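Local coordinates for protein isochorismatase hydrolase (Alkaliphilus metalliredigens, PDB 3HB7) that probably acts as a hydrolase of the isochorismatase family, a group of alpha/beta enzymes related to the cysteine hydrolases, at residues T33-L38 with D84-L89; V56-A61 with V98-H103; T126-N131 with G154-T159. All blocks are in the same frame, centred on the assembly; numbering follows the deposited sequence.

Contact 1: T33-L38 with D84-L89; sequences TIIPDL and DFIPEL
Leu38 and Leu89 meet with their side chains crossing at about a right angle. Both methyls of Leu89 face CB of Leu38, CD2 of Leu89 coming to 3.8 Å from CB of Leu38 and CD1 of Leu89 to 4.0 Å from that same CB. Leu89 CD1 also reaches 3.9 Å to Leu38 CD1. CG of Leu89 stands anti to its carbonyl carbon (chi1 -61°), and the branched end beyond it fits against the helix. A second pair meets tip to tip: Ile35 CD1 and Ile86 CD1 lie 4.1 Å apart. In Ile86, CG1 is placed between the backbone N and the carbonyl carbon (chi1 53°), and from there the extended chain carries CD1 to Ile35.

In this parallel alpha/beta fold the contact joins the first turn of helix 35-47 to the loop leading from strand 53-60 to strand 96-100. Pro36 suits that first turn, where its missing N-H costs no helix bond, and Pro87 likewise begins a short 3-10 turn, closed by Leu89 N bonding to Ile86 O at 3.0 Å. That turn brings Ile86 and Leu89 to the helix together. An alanine in place of Leu89 would probably leave a gap beside Leu38 and weaken the packing on Gln39 and Phe42. Glu88 lays only its CB against Ile35 CG2, consistent with a charged residue at an exposed position.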
loop_
_atom_site.group_PDB
_atom_site.type_symbol
_atom_site.label_atom_id
_atom_site.label_comp_id
_atom_site.label_asym_id
_atom_site.label_seq_id
_atom_site.Cartn_x
_atom_site.Cartn_y
_atom_site.Cartn_z
ATOM N N THR E 33 9.787 -25.264 -25.255
ATOM C CA THR E 33 8.764 -24.891 -26.199
ATOM C C THR E 33 9.241 -24.637 -27.600
ATOM O O THR E 33 8.456 -24.607 -28.519
ATOM C CB THR E 33 7.966 -23.689 -25.739
ATOM O OG1 THR E 33 8.393 -22.538 -26.449
ATOM C CG2 THR E 33 8.173 -23.470 -24.316
ATOM N N ILE E 34 10.518 -24.380 -27.774
ATOM C CA ILE E 34 10.975 -24.020 -29.090
ATOM C C ILE E 34 11.665 -25.167 -29.771
ATOM O O ILE E 34 12.127 -25.037 -30.874
ATOM C CB ILE E 34 11.885 -22.803 -29.064
ATOM C CG1 ILE E 34 13.129 -23.068 -28.223
ATOM C CG2 ILE E 34 11.134 -21.609 -28.562
ATOM C CD1 ILE E 34 14.188 -22.036 -28.420
ATOM N N ILE E 35 11.710 -26.305 -29.119
ATOM C CA ILE E 35 12.472 -27.393 -29.653
ATOM C C ILE E 35 11.954 -27.809 -31.009
ATOM O O ILE E 35 12.705 -27.972 -31.936
ATOM C CB ILE E 35 12.383 -28.585 -28.742
ATOM C CG1 ILE E 35 13.418 -28.472 -27.641
ATOM C CG2 ILE E 35 12.605 -29.812 -29.505
ATOM C CD1 ILE E 35 13.317 -29.522 -26.645
ATOM N N PRO E 36 10.658 -27.935 -31.140
ATOM C CA PRO E 36 10.104 -28.446 -32.376
ATOM C C PRO E 36 10.466 -27.543 -33.524
ATOM O O PRO E 36 10.821 -28.011 -34.587
ATOM C CB PRO E 36 8.606 -28.374 -32.116
ATOM C CG PRO E 36 8.481 -28.444 -30.677
ATOM C CD PRO E 36 9.613 -27.701 -30.139
ATOM N N ASP E 37 10.374 -26.248 -33.308
ATOM C CA ASP E 37 10.754 -25.291 -34.321
ATOM C C ASP E 37 12.226 -25.329 -34.679
ATOM O O ASP E 37 12.578 -25.106 -35.804
ATOM C CB ASP E 37 10.336 -23.893 -33.933
ATOM C CG ASP E 37 8.873 -23.765 -33.774
ATOM O OD1 ASP E 37 8.215 -23.303 -34.707
ATOM O OD2 ASP E 37 8.369 -24.127 -32.709
ATOM N N LEU E 38 13.090 -25.540 -33.705
ATOM C CA LEU E 38 14.516 -25.655 -33.990
ATOM C C LEU E 38 14.866 -26.910 -34.782
ATOM O O LEU E 38 15.649 -26.874 -35.702
ATOM C CB LEU E 38 15.371 -25.473 -32.727
ATOM C CG LEU E 38 15.448 -24.068 -32.102
ATOM C CD1 LEU E 38 16.562 -23.931 -31.155
ATOM C CD2 LEU E 38 15.595 -23.033 -33.119
ATOM N N ASP E 84 26.471 -30.080 -22.088
ATOM C CA ASP E 84 26.216 -30.707 -23.379
ATOM C C ASP E 84 24.900 -30.375 -24.008
ATOM O O ASP E 84 23.958 -30.047 -23.347
ATOM C CB ASP E 84 26.375 -32.214 -23.297
ATOM C CG ASP E 84 27.045 -32.785 -24.510
ATOM O OD1 ASP E 84 27.721 -32.037 -25.216
ATOM O OD2 ASP E 84 26.901 -33.980 -24.766
ATOM N N PHE E 85 24.863 -30.471 -25.317
ATOM C CA PHE E 85 23.653 -30.230 -26.050
ATOM C C PHE E 85 22.621 -31.300 -25.742
ATOM O O PHE E 85 22.947 -32.423 -25.456
ATOM C CB PHE E 85 23.951 -30.121 -27.534
ATOM C CG PHE E 85 25.018 -29.139 -27.846
ATOM C CD1 PHE E 85 24.739 -27.822 -27.950
ATOM C CD2 PHE E 85 26.308 -29.535 -27.984
ATOM C CE1 PHE E 85 25.718 -26.935 -28.193
ATOM C CE2 PHE E 85 27.273 -28.647 -28.226
ATOM C CZ PHE E 85 26.977 -27.352 -28.332
ATOM N N ILE E 86 21.368 -30.917 -25.755
ATOM C CA ILE E 86 20.325 -31.872 -25.614
ATOM C C ILE E 86 20.289 -32.657 -26.896
ATOM O O ILE E 86 20.565 -32.135 -27.949
ATOM C CB ILE E 86 19.010 -31.193 -25.368
ATOM C CG1 ILE E 86 18.760 -30.169 -26.444
ATOM C CG2 ILE E 86 19.029 -30.541 -24.046
ATOM C CD1 ILE E 86 17.395 -29.718 -26.498
ATOM N N PRO E 87 19.909 -33.909 -26.798
ATOM C CA PRO E 87 19.955 -34.834 -27.912
ATOM C C PRO E 87 19.107 -34.361 -29.034
ATOM O O PRO E 87 19.486 -34.509 -30.160
ATOM C CB PRO E 87 19.341 -36.074 -27.322
ATOM C CG PRO E 87 19.721 -36.024 -25.933
ATOM C CD PRO E 87 19.715 -34.608 -25.527
ATOM N N GLU E 88 17.994 -33.744 -28.721
ATOM C CA GLU E 88 17.058 -33.314 -29.726
ATOM C C GLU E 88 17.721 -32.353 -30.659
ATOM O O GLU E 88 17.369 -32.268 -31.811
ATOM C CB GLU E 88 15.869 -32.634 -29.096
ATOM C CG GLU E 88 14.957 -33.541 -28.345
ATOM C CD GLU E 88 15.421 -33.825 -26.961
ATOM O OE1 GLU E 88 16.542 -33.492 -26.618
ATOM O OE2 GLU E 88 14.656 -34.398 -26.201
ATOM N N LEU E 89 18.665 -31.591 -30.147
ATOM C CA LEU E 89 19.336 -30.610 -30.960
ATOM C C LEU E 89 20.833 -30.817 -31.086
ATOM O O LEU E 89 21.546 -29.896 -31.355
ATOM C CB LEU E 89 18.996 -29.213 -30.487
ATOM C CG LEU E 89 17.522 -28.862 -30.572
ATOM C CD1 LEU E 89 17.307 -27.535 -29.958
ATOM C CD2 LEU E 89 17.082 -28.836 -31.993
#

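Contact 2: V56-A61 with V98-H103; sequences VHIQEA and VQKRRH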
loop_
_atom_site.group_PDB
_atom_site.type_symbol
_atom_site.label_atom_id
_atom_site.label_comp_id
_atom_site.label_asym_id
_atom_site.label_seq_id
_atom_site.Cartn_x
_atom_site.Cartn_y
_atom_site.Cartn_z
ATOM N N VAL E 56 25.934 -23.469 -36.388
ATOM C CA VAL E 56 26.954 -23.288 -35.379
ATOM C C VAL E 56 26.324 -23.491 -34.026
ATOM O O VAL E 56 25.345 -22.888 -33.716
ATOM C CB VAL E 56 27.520 -21.897 -35.459
ATOM C CG1 VAL E 56 28.687 -21.743 -34.574
ATOM C CG2 VAL E 56 27.873 -21.570 -36.832
ATOM N N HIS E 57 26.889 -24.350 -33.213
ATOM C CA HIS E 57 26.315 -24.619 -31.913
ATOM C C HIS E 57 27.161 -24.029 -30.808
ATOM O O HIS E 57 28.341 -24.269 -30.723
ATOM C CB HIS E 57 26.164 -26.112 -31.673
ATOM C CG HIS E 57 25.573 -26.859 -32.821
ATOM N ND1 HIS E 57 24.262 -27.263 -32.847
ATOM C CD2 HIS E 57 26.121 -27.294 -33.973
ATOM C CE1 HIS E 57 24.022 -27.886 -33.976
ATOM N NE2 HIS E 57 25.132 -27.917 -34.678
ATOM N N ILE E 58 26.532 -23.240 -29.966
ATOM C CA ILE E 58 27.238 -22.527 -28.949
ATOM C C ILE E 58 26.831 -22.970 -27.579
ATOM O O ILE E 58 25.684 -22.936 -27.228
ATOM C CB ILE E 58 27.034 -21.055 -29.137
ATOM C CG1 ILE E 58 27.538 -20.690 -30.510
ATOM C CG2 ILE E 58 27.804 -20.291 -28.122
ATOM C CD1 ILE E 58 27.095 -19.433 -30.974
ATOM N N GLN E 59 27.800 -23.396 -26.805
ATOM C CA GLN E 59 27.549 -23.893 -25.488
ATOM C C GLN E 59 28.357 -23.179 -24.437
ATOM O O GLN E 59 29.531 -23.008 -24.570
ATOM C CB GLN E 59 27.841 -25.383 -25.425
ATOM C CG GLN E 59 29.276 -25.706 -25.376
ATOM C CD GLN E 59 29.580 -27.158 -25.469
ATOM O OE1 GLN E 59 28.925 -27.953 -24.856
ATOM N NE2 GLN E 59 30.544 -27.511 -26.258
ATOM N N GLU E 60 27.690 -22.799 -23.370
ATOM C CA GLU E 60 28.332 -22.237 -22.212
ATOM C C GLU E 60 29.119 -23.327 -21.559
ATOM O O GLU E 60 28.621 -24.401 -21.372
ATOM C CB GLU E 60 27.278 -21.726 -21.255
ATOM C CG GLU E 60 27.789 -21.244 -19.950
ATOM C CD GLU E 60 26.721 -20.578 -19.123
ATOM O OE1 GLU E 60 26.402 -21.079 -18.058
ATOM O OE2 GLU E 60 26.187 -19.561 -19.544
ATOM N N ALA E 61 30.370 -23.037 -21.259
ATOM C CA ALA E 61 31.281 -23.977 -20.669
ATOM C C ALA E 61 32.235 -23.351 -19.666
ATOM O O ALA E 61 33.371 -23.166 -19.962
ATOM C CB ALA E 61 32.044 -24.669 -21.741
ATOM N N VAL E 98 31.198 -23.804 -30.739
ATOM C CA VAL E 98 31.899 -22.798 -29.989
ATOM C C VAL E 98 31.590 -22.904 -28.524
ATOM O O VAL E 98 30.464 -22.989 -28.137
ATOM C CB VAL E 98 31.532 -21.414 -30.434
ATOM C CG1 VAL E 98 32.428 -20.406 -29.794
ATOM C CG2 VAL E 98 31.610 -21.303 -31.877
ATOM N N GLN E 99 32.617 -22.861 -27.707
ATOM C CA GLN E 99 32.438 -22.828 -26.283
ATOM C C GLN E 99 32.744 -21.474 -25.711
ATOM O O GLN E 99 33.753 -20.907 -25.981
ATOM C CB GLN E 99 33.300 -23.859 -25.629
ATOM C CG GLN E 99 33.053 -25.209 -26.162
ATOM C CD GLN E 99 34.302 -25.948 -26.443
ATOM O OE1 GLN E 99 34.683 -26.809 -25.677
ATOM N NE2 GLN E 99 34.962 -25.622 -27.530
ATOM N N LYS E 100 31.829 -20.979 -24.903
ATOM C CA LYS E 100 31.903 -19.653 -24.345
ATOM C C LYS E 100 31.792 -19.696 -22.839
ATOM O O LYS E 100 31.133 -20.540 -22.315
ATOM C CB LYS E 100 30.809 -18.785 -24.947
ATOM C CG LYS E 100 29.451 -19.149 -24.530
ATOM C CD LYS E 100 28.458 -18.180 -24.998
ATOM C CE LYS E 100 27.071 -18.651 -24.746
ATOM N NZ LYS E 100 26.493 -18.351 -23.440
ATOM N N ARG E 101 32.503 -18.810 -22.163
ATOM C CA ARG E 101 32.452 -18.641 -20.715
ATOM C C ARG E 101 31.732 -17.377 -20.229
ATOM O O ARG E 101 31.679 -17.141 -19.064
ATOM C CB ARG E 101 33.861 -18.665 -20.128
ATOM C CG ARG E 101 34.687 -19.869 -20.453
ATOM C CD ARG E 101 36.171 -19.718 -20.135
ATOM N NE ARG E 101 36.362 -19.076 -18.861
ATOM C CZ ARG E 101 37.436 -18.440 -18.480
ATOM N NH1 ARG E 101 38.475 -18.349 -19.256
ATOM N NH2 ARG E 101 37.454 -17.882 -17.302
ATOM N N ARG E 102 31.213 -16.575 -21.134
ATOM C CA ARG E 102 30.536 -15.324 -20.830
ATOM C C ARG E 102 29.286 -15.240 -21.677
ATOM O O ARG E 102 28.947 -16.168 -22.331
ATOM C CB ARG E 102 31.418 -14.092 -21.024
ATOM C CG ARG E 102 32.520 -13.914 -20.022
ATOM C CD ARG E 102 32.004 -13.711 -18.636
ATOM N NE ARG E 102 33.059 -13.550 -17.666
ATOM C CZ ARG E 102 33.637 -14.538 -17.029
ATOM N NH1 ARG E 102 33.271 -15.774 -17.246
ATOM N NH2 ARG E 102 34.593 -14.284 -16.192
ATOM N N HIS E 103 28.560 -14.151 -21.621
ATOM C CA HIS E 103 27.278 -14.137 -22.277
ATOM C C HIS E 103 27.278 -14.291 -23.778
ATOM O O HIS E 103 26.585 -15.091 -24.301
ATOM C CB HIS E 103 26.536 -12.866 -21.918
ATOM C CG HIS E 103 26.095 -12.808 -20.495
ATOM N ND1 HIS E 103 25.726 -11.644 -19.885
ATOM C CD2 HIS E 103 25.959 -13.772 -19.564
ATOM C CE1 HIS E 103 25.393 -11.889 -18.639
ATOM N NE2 HIS E 103 25.518 -13.174 -18.422
HETATM O O HOH W 1 28.478 -18.518 -21.180
#
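Val98 N bonds to His57 O at 2.9 Å and Gln59 N to Val98 O at 3.0 Å, opening a ladder that Lys100 N to Gln59 O and Ala61 N to Lys100 O continue. It is the regular pattern of parallel strands, here 53-60 and 96-100, whose short segments make an angle of 26°. Ile58, Val98, Glu60 and Lys100 share one face of the sheet, Gln59 and Gln99 the other. Beta-branched Ile58 and Val98, well suited to strands, lie side by side and point the same way, Ile58 CG1 being 4.1 Å from Val98 CB. On the more exposed face Gln59 and Gln99 run alongside each other, aliphatic part to aliphatic part.

Lys100 crosses Ile58 at about a right angle, and its CE packs 3.8 Å from Ile58 CG2. Chi4 of 87° bends the extended chain at its last bond, placing NZ among oxygens, where it forms a salt bridge with Asp14 OD2. A water accepts from Lys100 NZ at 3.0 Å and donates to Glu60 OE2, also at 3.0 Å, and to Arg102 O. It thereby spans two groups whose direct separation, NZ of Lys100 to OE2 of Glu60, is 4.1 Å.

Farther out, Asp14 OD1 receives the backbone N-H of Glu60, and Ala76 N holds the other carboxylate oxygen of Glu60. The backbone N-H of Glu60 thus probably helps to position the aspartate that pairs with the lysine. Because Cys133 touches the side chain of Lys100 as well, the grouping of Asp14, Lys100 and Cys133 is consistent with the Asp-Lys-Cys triad of cysteine hydrolases in this family.

Contact 3: T126-N131 with G154-T159; sequences TGVWTN and GTASKT
The indole of Trp129 carries Lys158 over one face: CB of the lysine stands 3.9 Å from the centroid of the six-membered ring, 15° off its normal, a CH-pi contact. Lys158 CG is anti to its backbone N (chi1 -163°), and the chain continues alongside the ring, with CD 3.6 Å from Trp129 CH2. A lysine suits this place because its methylenes can pack on the indole while the residue as a whole remains exposed. Ser157 OG approaches the ring obliquely and lies 3.4 Å from Trp129 CB. Met162 and Cys28 also touch the tryptophan. The amide of Asn131 reaches the same hydroxyl, its ND2 giving Ser157 OG a weak, bent hydrogen bond of 2.7 Å.

These residues belong to the loop after strand 122-126 and to the segment after strand 147-151 that holds the short strand 155-156, paired in parallel at Gly127 and Thr155. Both lie at the C-terminal rim of the sheet, where parallel alpha/beta folds usually place their active sites. The peptide between Val128 and Trp129 is cis, and a cis bond just ahead of the helix bearing the probable nucleophile recurs in relatives of this family.

Backbone bonds tie the two together: Gly127 N to Gly154 O at 3.1 Å and Ala156 N to Gly127 O at 3.1 Å. At the backbone angles of Gly127 any CB would press on the carbonyl oxygen of Thr126, which by itself requires glycine; a side chain on Gly154 would be tight against Thr126 CG2. Small Ala156 receives Val128 CG2 at 3.7 Å from its CB. Its carbonyl oxygen takes a weak bond from Thr130 N. The hydroxyls of Thr126 and Thr155 are satisfied by the carbonyls of Leu11 and Leu151, while Thr159 caps helix 160-170 through Met162 N.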
loop_
_atom_site.group_PDB
_atom_site.type_symbol
_atom_site.label_atom_id
_atom_site.label_comp_id
_atom_site.label_asym_id
_atom_site.label_seq_id
_atom_site.Cartn_x
_atom_site.Cartn_y
_atom_site.Cartn_z
ATOM N N THR E 126 19.094 -18.207 -32.616
ATOM C CA THR E 126 18.189 -19.172 -32.068
ATOM C C THR E 126 18.652 -19.598 -30.716
ATOM O O THR E 126 19.799 -19.554 -30.424
ATOM C CB THR E 126 18.068 -20.401 -32.972
ATOM O OG1 THR E 126 19.320 -21.048 -33.080
ATOM C CG2 THR E 126 17.620 -19.999 -34.333
ATOM N N GLY E 127 17.750 -20.064 -29.895
ATOM C CA GLY E 127 18.140 -20.402 -28.564
ATOM C C GLY E 127 17.608 -19.487 -27.510
ATOM O O GLY E 127 16.645 -18.790 -27.689
ATOM N N VAL E 128 18.312 -19.503 -26.406
ATOM C CA VAL E 128 17.856 -19.046 -25.144
ATOM C C VAL E 128 19.004 -18.363 -24.383
ATOM O O VAL E 128 20.119 -18.766 -24.533
ATOM C CB VAL E 128 17.399 -20.305 -24.442
ATOM C CG1 VAL E 128 18.168 -20.602 -23.250
ATOM C CG2 VAL E 128 15.958 -20.320 -24.240
ATOM N N TRP E 129 18.757 -17.382 -23.522
ATOM C CA TRP E 129 17.528 -16.643 -23.382
ATOM C C TRP E 129 17.521 -15.500 -24.328
ATOM O O TRP E 129 18.530 -14.921 -24.595
ATOM C CB TRP E 129 17.388 -16.019 -22.010
ATOM C CG TRP E 129 17.539 -16.865 -20.849
ATOM C CD1 TRP E 129 17.954 -18.126 -20.817
ATOM C CD2 TRP E 129 17.274 -16.493 -19.512
ATOM N NE1 TRP E 129 17.971 -18.581 -19.552
ATOM C CE2 TRP E 129 17.557 -17.583 -18.726
ATOM C CE3 TRP E 129 16.837 -15.327 -18.904
ATOM C CZ2 TRP E 129 17.424 -17.556 -17.374
ATOM C CZ3 TRP E 129 16.711 -15.304 -17.580
ATOM C CH2 TRP E 129 16.996 -16.403 -16.822
ATOM N N THR E 130 16.340 -15.109 -24.736
ATOM C CA THR E 130 16.171 -14.112 -25.740
ATOM C C THR E 130 16.791 -12.821 -25.308
ATOM O O THR E 130 17.421 -12.156 -26.091
ATOM C CB THR E 130 14.686 -13.850 -25.958
ATOM O OG1 THR E 130 14.033 -15.071 -26.227
ATOM C CG2 THR E 130 14.471 -12.938 -27.098
ATOM N N ASN E 131 16.584 -12.459 -24.055
ATOM C CA ASN E 131 17.028 -11.186 -23.554
ATOM C C ASN E 131 18.399 -11.207 -22.942
ATOM O O ASN E 131 18.890 -10.204 -22.541
ATOM C CB ASN E 131 15.999 -10.592 -22.597
ATOM C CG ASN E 131 15.706 -11.476 -21.450
ATOM O OD1 ASN E 131 15.720 -11.048 -20.329
ATOM N ND2 ASN E 131 15.479 -12.723 -21.717
ATOM N N GLY E 154 12.014 -19.008 -32.832
ATOM C CA GLY E 154 13.236 -19.729 -32.590
ATOM C C GLY E 154 13.929 -19.407 -31.285
ATOM O O GLY E 154 14.850 -20.073 -30.915
ATOM N N THR E 155 13.470 -18.397 -30.575
ATOM C CA THR E 155 14.126 -17.974 -29.358
ATOM C C THR E 155 13.154 -17.995 -28.199
ATOM O O THR E 155 11.974 -17.893 -28.386
ATOM C CB THR E 155 14.686 -16.574 -29.492
ATOM O OG1 THR E 155 13.725 -15.737 -30.106
ATOM C CG2 THR E 155 15.888 -16.580 -30.344
ATOM N N ALA E 156 13.671 -18.148 -27.006
ATOM C CA ALA E 156 12.842 -18.258 -25.855
ATOM C C ALA E 156 13.560 -17.660 -24.685
ATOM O O ALA E 156 14.721 -17.412 -24.758
ATOM C CB ALA E 156 12.524 -19.675 -25.593
ATOM N N SER E 157 12.853 -17.484 -23.592
ATOM C CA SER E 157 13.418 -16.981 -22.376
ATOM C C SER E 157 12.701 -17.589 -21.216
ATOM O O SER E 157 11.802 -18.342 -21.390
ATOM C CB SER E 157 13.341 -15.472 -22.288
ATOM O OG SER E 157 14.197 -15.029 -21.275
ATOM N N LYS E 158 13.113 -17.214 -20.026
ATOM C CA LYS E 158 12.572 -17.736 -18.798
ATOM C C LYS E 158 11.097 -17.426 -18.663
ATOM O O LYS E 158 10.355 -18.219 -18.158
ATOM C CB LYS E 158 13.329 -17.134 -17.641
ATOM C CG LYS E 158 13.176 -17.846 -16.363
ATOM C CD LYS E 158 13.876 -17.103 -15.265
ATOM C CE LYS E 158 14.011 -17.950 -14.039
ATOM N NZ LYS E 158 15.377 -18.494 -13.819
ATOM N N THR E 159 10.676 -16.267 -19.119
ATOM C CA THR E 159 9.277 -15.938 -19.114
ATOM C C THR E 159 8.884 -15.326 -20.427
ATOM O O THR E 159 9.700 -14.797 -21.130
ATOM C CB THR E 159 8.933 -14.960 -18.018
ATOM O OG1 THR E 159 9.462 -13.680 -18.334
ATOM C CG2 THR E 159 9.524 -15.393 -16.753
#

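In the fold
All three contacts are largely buried, each with some exposed margin, but they differ in chemistry. Contact 1 is apolar packing of helix 35-47 on a loop; contact 2 is a backbone ladder between strands, ending in charged groups; contact 3 links a loop to a short strand by few bonds, small residues and an aromatic face. Contacts 1 and 2 use consecutive elements, helix 35-47 and strand 53-60, and the loop of contact 1 leads on to strand 96-100. Contact 1 bridges the other two: Phe85 packs on His57 and Gln59, Leu38 and Ile34 on Thr126, Gly154 and Ala156. Contacts 2 and 3 do not touch, yet both lie towards the C-terminal ends of the parallel strands.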